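PDB 6BDE: 2,4-dihydroxyhept-2-ene-1,7-dioic acid aldolase from Kordia algicida OT-1, which binds heme b and, as an H-NOX protein, probably serves as a sensor of nitric oxide or oxygen. Local coordinates for residues 119-122 against 128-131; 4-9 against 49-54. The protein carries 1 engineered substitution. One frame throughout, in Å; residues are numbered along the deposited sequence.

Interaction 1. Residues 119-122 against 128-131; sequences FVVE and SLTM. With HEM (protoporphyrin IX containing Fe), chain B.
Leu129 is the first residue of 128-131 to meet 119-122: its CD1 lies 3.8 Å from Val121 CG1, the two side chains crossing at about a right angle. Leu129 also packs on Ile93 and Leu96 of helix 92-96. Thr130 follows with the one backbone hydrogen bond between the segments, Glu122 N to Thr130 O at 2.9 Å, nearly straight at 171° about the hydrogen. Met131 contributes most. It faces Val121 as a non-hydrogen-bonded antiparallel pair, the side chains of both on the same face of the sheet, and its CA sends a C-H toward Val120 O at 3.2 Å. Strands 118-121 and 128-134 are antiparallel neighbours in the sheet of the H-NOX fold, which here borders the heme. Met131 CG rests 3.8 Å from Val121 CG2. The chain bends about the CG-SD bond, which turns CE toward Phe119, 3.8 Å from its CD1. The sulfur sits 5.2 Å from the ring centroid, 55° off the ring normal, an oblique Met-aromatic contact. With chi1 at -77°, CG of Phe119 stands anti to its carbonyl carbon and the ring reaches the heme, where CZ is 3.4 Å from the vinyl carbon CBC. Tyr133, whose hydroxyl is hydrogen-bonded to the heme, meets the same ring with its plane inclined. An alanine in place of Phe119 would probably leave the Met131 methyl and the heme vinyl carbon without the ring that both touch. Apart from that one hydrogen bond and the CA-H...O contact, the side-chain chemistry is apolar, so contact shape rather than charge joins this strand pair to the heme edge.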
ATOM      1  N   PHE A 119      -5.030 -11.255   3.049  1.00 30.10           N
ATOM      2  CA  PHE A 119      -5.518 -11.453   1.691  1.00 30.22           C
ATOM      3  C   PHE A 119      -5.918 -12.912   1.536  1.00 33.77           C
ATOM      4  O   PHE A 119      -5.115 -13.811   1.808  1.00 37.29           O
ATOM      5  CB  PHE A 119      -4.457 -11.082   0.650  1.00 27.82           C
ATOM      6  CG  PHE A 119      -4.300  -9.601   0.439  1.00 29.28           C
ATOM      7  CD1 PHE A 119      -5.139  -8.917  -0.429  1.00 30.72           C
ATOM      8  CD2 PHE A 119      -3.305  -8.896   1.095  1.00 32.29           C
ATOM      9  CE1 PHE A 119      -4.991  -7.556  -0.630  1.00 32.98           C
ATOM     10  CE2 PHE A 119      -3.153  -7.535   0.899  1.00 29.44           C
ATOM     11  CZ  PHE A 119      -3.997  -6.864   0.035  1.00 29.65           C
ATOM     12  N   VAL A 120      -7.155 -13.147   1.109  1.00 28.80           N
ATOM     13  CA  VAL A 120      -7.682 -14.495   0.924  1.00 34.32           C
ATOM     14  C   VAL A 120      -8.090 -14.647  -0.533  1.00 32.39           C
ATOM     15  O   VAL A 120      -8.965 -13.917  -1.017  1.00 31.55           O
ATOM     16  CB  VAL A 120      -8.867 -14.778   1.858  1.00 33.96           C
ATOM     17  CG1 VAL A 120      -9.364 -16.203   1.667  1.00 32.68           C
ATOM     18  CG2 VAL A 120      -8.469 -14.534   3.302  1.00 36.29           C
ATOM     19  N   VAL A 121      -7.460 -15.589  -1.227  1.00 33.50           N
ATOM     20  CA  VAL A 121      -7.792 -15.860  -2.620  1.00 35.13           C
ATOM     21  C   VAL A 121      -9.090 -16.654  -2.675  1.00 32.66           C
ATOM     22  O   VAL A 121      -9.243 -17.667  -1.982  1.00 34.35           O
ATOM     23  CB  VAL A 121      -6.651 -16.619  -3.314  1.00 32.84           C
ATOM     24  CG1 VAL A 121      -7.039 -16.972  -4.745  1.00 37.06           C
ATOM     25  CG2 VAL A 121      -5.374 -15.796  -3.290  1.00 33.33           C
ATOM     26  N   GLU A 122     -10.035 -16.186  -3.491  1.00 34.01           N
ATOM     27  CA  GLU A 122     -11.268 -16.916  -3.752  1.00 38.78           C
ATOM     28  C   GLU A 122     -11.321 -17.524  -5.143  1.00 42.12           C
ATOM     29  O   GLU A 122     -11.892 -18.603  -5.310  1.00 48.43           O
ATOM     30  CB  GLU A 122     -12.483 -16.000  -3.559  1.00 41.28           C
ATOM     31  CG  GLU A 122     -12.691 -15.547  -2.122  1.00 38.45           C
ATOM     32  CD  GLU A 122     -13.984 -14.779  -1.932  1.00 49.54           C
ATOM     33  OE1 GLU A 122     -14.501 -14.224  -2.924  1.00 50.29           O
ATOM     34  OE2 GLU A 122     -14.485 -14.732  -0.788  1.00 48.76           O
ATOM     35  N   SER A 128      -6.340 -13.845 -14.072  1.00 40.12           N
ATOM     36  CA  SER A 128      -7.381 -13.287 -13.222  1.00 39.14           C
ATOM     37  C   SER A 128      -7.111 -13.675 -11.776  1.00 39.46           C
ATOM     38  O   SER A 128      -6.483 -14.699 -11.498  1.00 39.35           O
ATOM     39  CB  SER A 128      -8.777 -13.764 -13.639  1.00 53.46           C
ATOM     40  OG  SER A 128      -9.779 -12.900 -13.134  1.00 65.84           O
ATOM     41  N   LEU A 129      -7.595 -12.844 -10.856  1.00 38.32           N
ATOM     42  CA  LEU A 129      -7.399 -13.088  -9.432  1.00 33.94           C
ATOM     43  C   LEU A 129      -8.426 -12.289  -8.645  1.00 33.87           C
ATOM     44  O   LEU A 129      -8.534 -11.073  -8.823  1.00 36.94           O
ATOM     45  CB  LEU A 129      -5.981 -12.706  -8.995  1.00 34.02           C
ATOM     46  CG  LEU A 129      -5.672 -12.875  -7.505  1.00 34.41           C
ATOM     47  CD1 LEU A 129      -5.702 -14.346  -7.126  1.00 37.97           C
ATOM     48  CD2 LEU A 129      -4.328 -12.256  -7.165  1.00 31.16           C
ATOM     49  N   THR A 130      -9.173 -12.974  -7.783  1.00 34.11           N
ATOM     50  CA  THR A 130     -10.137 -12.339  -6.893  1.00 33.36           C
ATOM     51  C   THR A 130      -9.719 -12.622  -5.458  1.00 30.41           C
ATOM     52  O   THR A 130      -9.633 -13.786  -5.053  1.00 33.01           O
ATOM     53  CB  THR A 130     -11.557 -12.846  -7.154  1.00 38.09           C
ATOM     54  OG1 THR A 130     -11.957 -12.492  -8.485  1.00 38.60           O
ATOM     55  CG2 THR A 130     -12.534 -12.232  -6.159  1.00 34.54           C
ATOM     56  N   MET A 131      -9.455 -11.562  -4.697  1.00 30.60           N
ATOM     57  CA  MET A 131      -8.992 -11.683  -3.324  1.00 31.05           C
ATOM     58  C   MET A 131      -9.829 -10.804  -2.407  1.00 33.40           C
ATOM     59  O   MET A 131     -10.347  -9.762  -2.818  1.00 33.37           O
ATOM     60  CB  MET A 131      -7.513 -11.293  -3.189  1.00 34.55           C
ATOM     61  CG  MET A 131      -6.546 -12.249  -3.858  1.00 37.83           C
ATOM     62  SD  MET A 131      -4.839 -11.900  -3.401  1.00 38.41           S
ATOM     63  CE  MET A 131      -4.671 -10.215  -3.980  1.00 35.31           C
TER
HETATM   64  CHA HEM B 201       1.719  -3.105   5.238  1.00 38.91           C
HETATM   65  CHB HEM B 201       6.475  -5.065   3.499  1.00 36.41           C
HETATM   66  CHC HEM B 201       4.087  -6.766  -1.168  1.00 37.90           C
HETATM   67  CHD HEM B 201      -0.632  -4.580   0.467  1.00 31.59           C
HETATM   68  C1A HEM B 201       3.259  -3.678   4.785  1.00 35.01           C
HETATM   69  C2A HEM B 201       4.213  -3.138   5.679  1.00 39.84           C
HETATM   70  C3A HEM B 201       5.379  -3.625   5.247  1.00 38.67           C
HETATM   71  C4A HEM B 201       5.042  -4.411   4.127  1.00 36.53           C
HETATM   72  CMA HEM B 201       6.767  -3.388   5.840  1.00 39.23           C
HETATM   73  CAA HEM B 201       3.967  -2.233   6.885  1.00 32.68           C
HETATM   74  CBA HEM B 201       3.718  -3.128   8.104  1.00 36.99           C
HETATM   75  CGA HEM B 201       3.598  -2.305   9.384  1.00 38.82           C
HETATM   76  O1A HEM B 201       3.589  -2.885  10.502  1.00 40.13           O
HETATM   77  O2A HEM B 201       3.510  -1.050   9.327  1.00 40.66           O
HETATM   78  C1B HEM B 201       6.021  -5.625   2.009  1.00 36.52           C
HETATM   79  C2B HEM B 201       7.115  -6.018   0.998  1.00 36.40           C
HETATM   80  C3B HEM B 201       6.430  -6.445  -0.178  1.00 39.00           C
HETATM   81  C4B HEM B 201       4.974  -6.304   0.158  1.00 35.51           C
HETATM   82  CMB HEM B 201       8.627  -5.969   1.223  1.00 46.72           C
HETATM   83  CAB HEM B 201       7.023  -6.957  -1.486  1.00 38.06           C
HETATM   84  CBB HEM B 201       7.832  -7.995  -1.497  1.00 53.14           C
HETATM   85  C1C HEM B 201       2.549  -6.101  -0.814  1.00 34.91           C
HETATM   86  C2C HEM B 201       1.749  -6.054  -1.977  1.00 32.73           C
HETATM   87  C3C HEM B 201       0.589  -5.515  -1.567  1.00 33.14           C
HETATM   88  C4C HEM B 201       0.769  -5.281  -0.190  1.00 31.83           C
HETATM   89  CMC HEM B 201       2.119  -6.517  -3.385  1.00 35.05           C
HETATM   90  CAC HEM B 201      -0.655  -5.231  -2.402  1.00 43.12           C
HETATM   91  CBC HEM B 201      -1.692  -6.037  -2.319  1.00 46.74           C
HETATM   92  C1D HEM B 201      -0.089  -4.025   1.951  1.00 30.76           C
HETATM   93  C2D HEM B 201      -1.112  -3.075   2.527  1.00 29.79           C
HETATM   94  C3D HEM B 201      -0.559  -2.657   3.768  1.00 27.82           C
HETATM   95  C4D HEM B 201       0.801  -3.377   3.897  1.00 30.76           C
HETATM   96  CMD HEM B 201      -2.454  -2.662   1.929  1.00 30.63           C
HETATM   97  CAD HEM B 201      -1.193  -1.691   4.768  1.00 30.61           C
HETATM   98  CBD HEM B 201      -1.479  -2.384   6.096  1.00 32.71           C
HETATM   99  CGD HEM B 201      -2.937  -2.828   6.121  1.00 32.24           C
HETATM  100  O1D HEM B 201      -3.610  -2.814   5.057  1.00 30.69           O
HETATM  101  O2D HEM B 201      -3.456  -3.212   7.202  1.00 30.75           O
HETATM  102  NA  HEM B 201       3.703  -4.452   3.707  1.00 35.39           N
HETATM  103  NB  HEM B 201       4.581  -5.724   1.470  1.00 37.45           N
HETATM  104  NC  HEM B 201       2.025  -5.565   0.367  1.00 33.52           N
HETATM  105  ND  HEM B 201       1.193  -4.238   2.678  1.00 32.89           N
HETATM  106 FE   HEM B 201       2.735  -5.475   2.255  1.00 33.46          FE

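Interaction 2. Residues 4-9 against 49-54; sequences IIFTEF and LQLLQN. With HEM (protoporphyrin IX containing Fe), chain B.
This is a buried, wholly apolar helix-helix contact in the helical N-terminal part of the H-NOX fold, where Phe6 and Phe9 of helix 3-17 meet Leu51 and Leu52 of helix 45-59. The short segments run in roughly the same direction, 23° apart, but their axes come no closer than 12.1 Å. The backbones therefore stay well separated, and long side chains bridge the gap without a hydrogen bond between the segments. Phe9 does most of this. Its CG is anti to the backbone N (chi1 169°), which carries the ring across to the second helix. There it reaches two consecutive leucines, with CE2 3.9 Å from Leu51 CB and CE1 3.6 Å from Leu52 CD2. Phe6 approaches differently: Leu51 CD1 lies at the edge of its ring, in the ring plane, and the two side chains cross at about a right angle. Leu51 is thus shared, its CB serving Phe9 and its CD1 serving Phe6. Around the contact, Tyr37 stacks on the Phe6 ring, Ile25 of helix 19-27 packs on Leu51, and Leu67 of helix 63-81 packs on Leu52. Helix 3-17 also lines the heme pocket. Ile5 CD1 touches the propionate carbon CAA at 3.6 Å, so the helix that packs on the leucines through Phe6 and Phe9 meets the cofactor through Ile5. Where Phe6 meets Leu51, the closest pair is ring atom CD1 of Phe6 and methyl CD1 of Leu51, 4.0 Å apart.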
ATOM      1  N   ILE A   4       9.084   2.780   8.974  1.00 48.96           N
ATOM      2  CA  ILE A   4       9.431   2.947   7.564  1.00 55.24           C
ATOM      3  C   ILE A   4       8.232   3.455   6.774  1.00 55.01           C
ATOM      4  O   ILE A   4       8.390   4.207   5.805  1.00 59.04           O
ATOM      5  CB  ILE A   4       9.979   1.625   6.989  1.00 56.23           C
ATOM      6  CG1 ILE A   4      10.351   1.788   5.512  1.00 57.01           C
ATOM      7  CG2 ILE A   4       8.977   0.493   7.177  1.00 54.23           C
ATOM      8  CD1 ILE A   4      11.589   2.626   5.285  1.00 64.06           C
ATOM      9  N   ILE A   5       7.020   3.073   7.181  1.00 44.93           N
ATOM     10  CA  ILE A   5       5.823   3.574   6.515  1.00 41.04           C
ATOM     11  C   ILE A   5       5.653   5.064   6.779  1.00 43.29           C
ATOM     12  O   ILE A   5       5.227   5.819   5.898  1.00 44.33           O
ATOM     13  CB  ILE A   5       4.590   2.771   6.966  1.00 37.47           C
ATOM     14  CG1 ILE A   5       4.854   1.273   6.818  1.00 38.82           C
ATOM     15  CG2 ILE A   5       3.365   3.173   6.161  1.00 37.99           C
ATOM     16  CD1 ILE A   5       5.123   0.844   5.393  1.00 41.62           C
ATOM     17  N   PHE A   6       5.990   5.514   7.990  1.00 42.27           N
ATOM     18  CA  PHE A   6       5.870   6.932   8.317  1.00 45.55           C
ATOM     19  C   PHE A   6       6.932   7.756   7.598  1.00 47.85           C
ATOM     20  O   PHE A   6       6.630   8.803   7.015  1.00 47.51           O
ATOM     21  CB  PHE A   6       5.975   7.133   9.830  1.00 47.33           C
ATOM     22  CG  PHE A   6       4.734   6.749  10.584  1.00 42.60           C
ATOM     23  CD1 PHE A   6       3.694   7.651  10.740  1.00 43.12           C
ATOM     24  CD2 PHE A   6       4.612   5.489  11.145  1.00 43.89           C
ATOM     25  CE1 PHE A   6       2.553   7.300  11.439  1.00 40.42           C
ATOM     26  CE2 PHE A   6       3.474   5.132  11.845  1.00 43.66           C
ATOM     27  CZ  PHE A   6       2.443   6.039  11.991  1.00 43.32           C
ATOM     28  N   THR A   7       8.186   7.294   7.628  1.00 48.79           N
ATOM     29  CA  THR A   7       9.279   8.078   7.059  1.00 54.05           C
ATOM     30  C   THR A   7       9.134   8.227   5.549  1.00 55.87           C
ATOM     31  O   THR A   7       9.327   9.321   5.005  1.00 57.00           O
ATOM     32  CB  THR A   7      10.623   7.437   7.407  1.00 54.03           C
ATOM     33  OG1 THR A   7      10.667   6.099   6.895  1.00 54.99           O
ATOM     34  CG2 THR A   7      10.824   7.406   8.917  1.00 60.42           C
ATOM     35  N   GLU A   8       8.797   7.138   4.854  1.00 56.49           N
ATOM     36  CA  GLU A   8       8.617   7.214   3.407  1.00 53.49           C
ATOM     37  C   GLU A   8       7.402   8.053   3.036  1.00 48.73           C
ATOM     38  O   GLU A   8       7.406   8.719   1.995  1.00 47.20           O
ATOM     39  CB  GLU A   8       8.489   5.811   2.815  1.00 52.43           C
ATOM     40  CG  GLU A   8       9.753   4.970   2.917  1.00 52.66           C
ATOM     41  CD  GLU A   8      10.855   5.449   1.991  1.00 62.00           C
ATOM     42  OE1 GLU A   8      10.548   6.162   1.012  1.00 57.55           O
ATOM     43  OE2 GLU A   8      12.031   5.109   2.241  1.00 60.58           O
ATOM     44  N   PHE A   9       6.361   8.037   3.872  1.00 46.27           N
ATOM     45  CA  PHE A   9       5.166   8.828   3.591  1.00 42.27           C
ATOM     46  C   PHE A   9       5.461  10.318   3.700  1.00 46.97           C
ATOM     47  O   PHE A   9       5.146  11.091   2.788  1.00 45.36           O
ATOM     48  CB  PHE A   9       4.038   8.427   4.544  1.00 36.13           C
ATOM     49  CG  PHE A   9       2.859   9.360   4.520  1.00 39.61           C
ATOM     50  CD1 PHE A   9       1.979   9.361   3.451  1.00 37.27           C
ATOM     51  CD2 PHE A   9       2.626  10.229   5.574  1.00 34.74           C
ATOM     52  CE1 PHE A   9       0.891  10.217   3.429  1.00 42.93           C
ATOM     53  CE2 PHE A   9       1.540  11.088   5.558  1.00 45.25           C
ATOM     54  CZ  PHE A   9       0.671  11.080   4.484  1.00 40.23           C
ATOM     55  N   LEU A  49      -3.350   7.831  10.520  1.00 37.82           N
ATOM     56  CA  LEU A  49      -4.689   8.251  10.122  1.00 36.79           C
ATOM     57  C   LEU A  49      -4.871   9.752  10.304  1.00 37.90           C
ATOM     58  O   LEU A  49      -5.505  10.415   9.475  1.00 36.67           O
ATOM     59  CB  LEU A  49      -5.741   7.478  10.918  1.00 36.11           C
ATOM     60  CG  LEU A  49      -7.202   7.749  10.558  1.00 37.70           C
ATOM     61  CD1 LEU A  49      -7.459   7.458   9.088  1.00 38.86           C
ATOM     62  CD2 LEU A  49      -8.135   6.930  11.440  1.00 45.50           C
ATOM     63  N   GLN A  50      -4.316  10.309  11.385  1.00 35.87           N
ATOM     64  CA  GLN A  50      -4.352  11.755  11.578  1.00 39.16           C
ATOM     65  C   GLN A  50      -3.588  12.471  10.472  1.00 41.36           C
ATOM     66  O   GLN A  50      -4.055  13.479   9.929  1.00 43.64           O
ATOM     67  CB  GLN A  50      -3.771  12.120  12.945  1.00 46.83           C
ATOM     68  CG  GLN A  50      -4.647  11.758  14.126  1.00 48.06           C
ATOM     69  CD  GLN A  50      -4.086  12.279  15.435  1.00 51.67           C
ATOM     70  OE1 GLN A  50      -4.153  13.475  15.720  1.00 53.40           O
ATOM     71  NE2 GLN A  50      -3.521  11.382  16.236  1.00 53.21           N
ATOM     72  N   LEU A  51      -2.401  11.964  10.132  1.00 39.13           N
ATOM     73  CA  LEU A  51      -1.600  12.583   9.081  1.00 40.51           C
ATOM     74  C   LEU A  51      -2.324  12.546   7.742  1.00 41.90           C
ATOM     75  O   LEU A  51      -2.276  13.514   6.975  1.00 40.60           O
ATOM     76  CB  LEU A  51      -0.243  11.885   8.977  1.00 39.09           C
ATOM     77  CG  LEU A  51       0.674  11.977  10.199  1.00 46.94           C
ATOM     78  CD1 LEU A  51       1.913  11.116  10.003  1.00 48.93           C
ATOM     79  CD2 LEU A  51       1.061  13.421  10.477  1.00 45.50           C
ATOM     80  N   LEU A  52      -3.010  11.439   7.449  1.00 36.46           N
ATOM     81  CA  LEU A  52      -3.726  11.325   6.183  1.00 35.07           C
ATOM     82  C   LEU A  52      -4.947  12.234   6.152  1.00 38.43           C
ATOM     83  O   LEU A  52      -5.202  12.906   5.146  1.00 35.65           O
ATOM     84  CB  LEU A  52      -4.133   9.872   5.937  1.00 32.14           C
ATOM     85  CG  LEU A  52      -3.003   8.881   5.653  1.00 32.98           C
ATOM     86  CD1 LEU A  52      -3.481   7.452   5.854  1.00 35.68           C
ATOM     87  CD2 LEU A  52      -2.460   9.075   4.245  1.00 33.05           C
ATOM     88  N   GLN A  53      -5.715  12.270   7.245  1.00 32.06           N
ATOM     89  CA  GLN A  53      -6.920  13.093   7.275  1.00 33.96           C
ATOM     90  C   GLN A  53      -6.581  14.575   7.178  1.00 37.34           C
ATOM     91  O   GLN A  53      -7.285  15.337   6.504  1.00 42.17           O
ATOM     92  CB  GLN A  53      -7.718  12.806   8.546  1.00 33.23           C
ATOM     93  CG  GLN A  53      -8.462  11.480   8.529  1.00 34.51           C
ATOM     94  CD  GLN A  53      -9.083  11.143   9.872  1.00 35.78           C
ATOM     95  OE1 GLN A  53      -8.770  11.767  10.887  1.00 38.96           O
ATOM     96  NE2 GLN A  53      -9.967  10.153   9.884  1.00 41.77           N
ATOM     97  N   ASN A  54      -5.507  15.004   7.844  1.00 39.22           N
ATOM     98  CA  ASN A  54      -5.128  16.412   7.799  1.00 42.40           C
ATOM     99  C   ASN A  54      -4.535  16.781   6.446  1.00 40.04           C
ATOM    100  O   ASN A  54      -4.768  17.886   5.941  1.00 42.50           O
ATOM    101  CB  ASN A  54      -4.146  16.727   8.926  1.00 48.61           C
ATOM    102  CG  ASN A  54      -4.829  16.860  10.273  1.00 50.22           C
ATOM    103  OD1 ASN A  54      -5.868  17.508  10.393  1.00 50.21           O
ATOM    104  ND2 ASN A  54      -4.247  16.244  11.296  1.00 52.66           N
TER
HETATM  105  CHA HEM B 201       1.719  -3.105   5.238  1.00 38.91           C
HETATM  106  CHB HEM B 201       6.475  -5.065   3.499  1.00 36.41           C
HETATM  107  CHC HEM B 201       4.087  -6.766  -1.168  1.00 37.90           C
HETATM  108  CHD HEM B 201      -0.632  -4.580   0.467  1.00 31.59           C
HETATM  109  C1A HEM B 201       3.259  -3.678   4.785  1.00 35.01           C
HETATM  110  C2A HEM B 201       4.213  -3.138   5.679  1.00 39.84           C
HETATM  111  C3A HEM B 201       5.379  -3.625   5.247  1.00 38.67           C
HETATM  112  C4A HEM B 201       5.042  -4.411   4.127  1.00 36.53           C
HETATM  113  CMA HEM B 201       6.767  -3.388   5.840  1.00 39.23           C
HETATM  114  CAA HEM B 201       3.967  -2.233   6.885  1.00 32.68           C
HETATM  115  CBA HEM B 201       3.718  -3.128   8.104  1.00 36.99           C
HETATM  116  CGA HEM B 201       3.598  -2.305   9.384  1.00 38.82           C
HETATM  117  O1A HEM B 201       3.589  -2.885  10.502  1.00 40.13           O
HETATM  118  O2A HEM B 201       3.510  -1.050   9.327  1.00 40.66           O
HETATM  119  C1B HEM B 201       6.021  -5.625   2.009  1.00 36.52           C
HETATM  120  C2B HEM B 201       7.115  -6.018   0.998  1.00 36.40           C
HETATM  121  C3B HEM B 201       6.430  -6.445  -0.178  1.00 39.00           C
HETATM  122  C4B HEM B 201       4.974  -6.304   0.158  1.00 35.51           C
HETATM  123  CMB HEM B 201       8.627  -5.969   1.223  1.00 46.72           C
HETATM  124  CAB HEM B 201       7.023  -6.957  -1.486  1.00 38.06           C
HETATM  125  CBB HEM B 201       7.832  -7.995  -1.497  1.00 53.14           C
HETATM  126  C1C HEM B 201       2.549  -6.101  -0.814  1.00 34.91           C
HETATM  127  C2C HEM B 201       1.749  -6.054  -1.977  1.00 32.73           C
HETATM  128  C3C HEM B 201       0.589  -5.515  -1.567  1.00 33.14           C
HETATM  129  C4C HEM B 201       0.769  -5.281  -0.190  1.00 31.83           C
HETATM  130  CMC HEM B 201       2.119  -6.517  -3.385  1.00 35.05           C
HETATM  131  CAC HEM B 201      -0.655  -5.231  -2.402  1.00 43.12           C
HETATM  132  CBC HEM B 201      -1.692  -6.037  -2.319  1.00 46.74           C
HETATM  133  C1D HEM B 201      -0.089  -4.025   1.951  1.00 30.76           C
HETATM  134  C2D HEM B 201      -1.112  -3.075   2.527  1.00 29.79           C
HETATM  135  C3D HEM B 201      -0.559  -2.657   3.768  1.00 27.82           C
HETATM  136  C4D HEM B 201       0.801  -3.377   3.897  1.00 30.76           C
HETATM  137  CMD HEM B 201      -2.454  -2.662   1.929  1.00 30.63           C
HETATM  138  CAD HEM B 201      -1.193  -1.691   4.768  1.00 30.61           C
HETATM  139  CBD HEM B 201      -1.479  -2.384   6.096  1.00 32.71           C
HETATM  140  CGD HEM B 201      -2.937  -2.828   6.121  1.00 32.24           C
HETATM  141  O1D HEM B 201      -3.610  -2.814   5.057  1.00 30.69           O
HETATM  142  O2D HEM B 201      -3.456  -3.212   7.202  1.00 30.75           O
HETATM  143  NA  HEM B 201       3.703  -4.452   3.707  1.00 35.39           N
HETATM  144  NB  HEM B 201       4.581  -5.724   1.470  1.00 37.45           N
HETATM  145  NC  HEM B 201       2.025  -5.565   0.367  1.00 33.52           N
HETATM  146  ND  HEM B 201       1.193  -4.238   2.678  1.00 32.89           N
HETATM  147 FE   HEM B 201       2.735  -5.475   2.255  1.00 33.46          FE

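Interactions 1 and 2 lie on opposite sides of the chain's centre, their own centres 28 Å apart and their nearest atoms about 13 Å apart, so they do not touch directly. The heme is what they have in common: 119-122 reaches a vinyl group, while 4-9 reaches the root of a propionate. The first is a strand pair next to the proximal side, with the Phe119 side chain about 5 Å from that of His104, the axial ligand of the iron. The second belongs to the helical part, and the Phe6 side chain is about 7 Å from that of the heme-binding Lys2. Sheet and helices thus both border one cofactor.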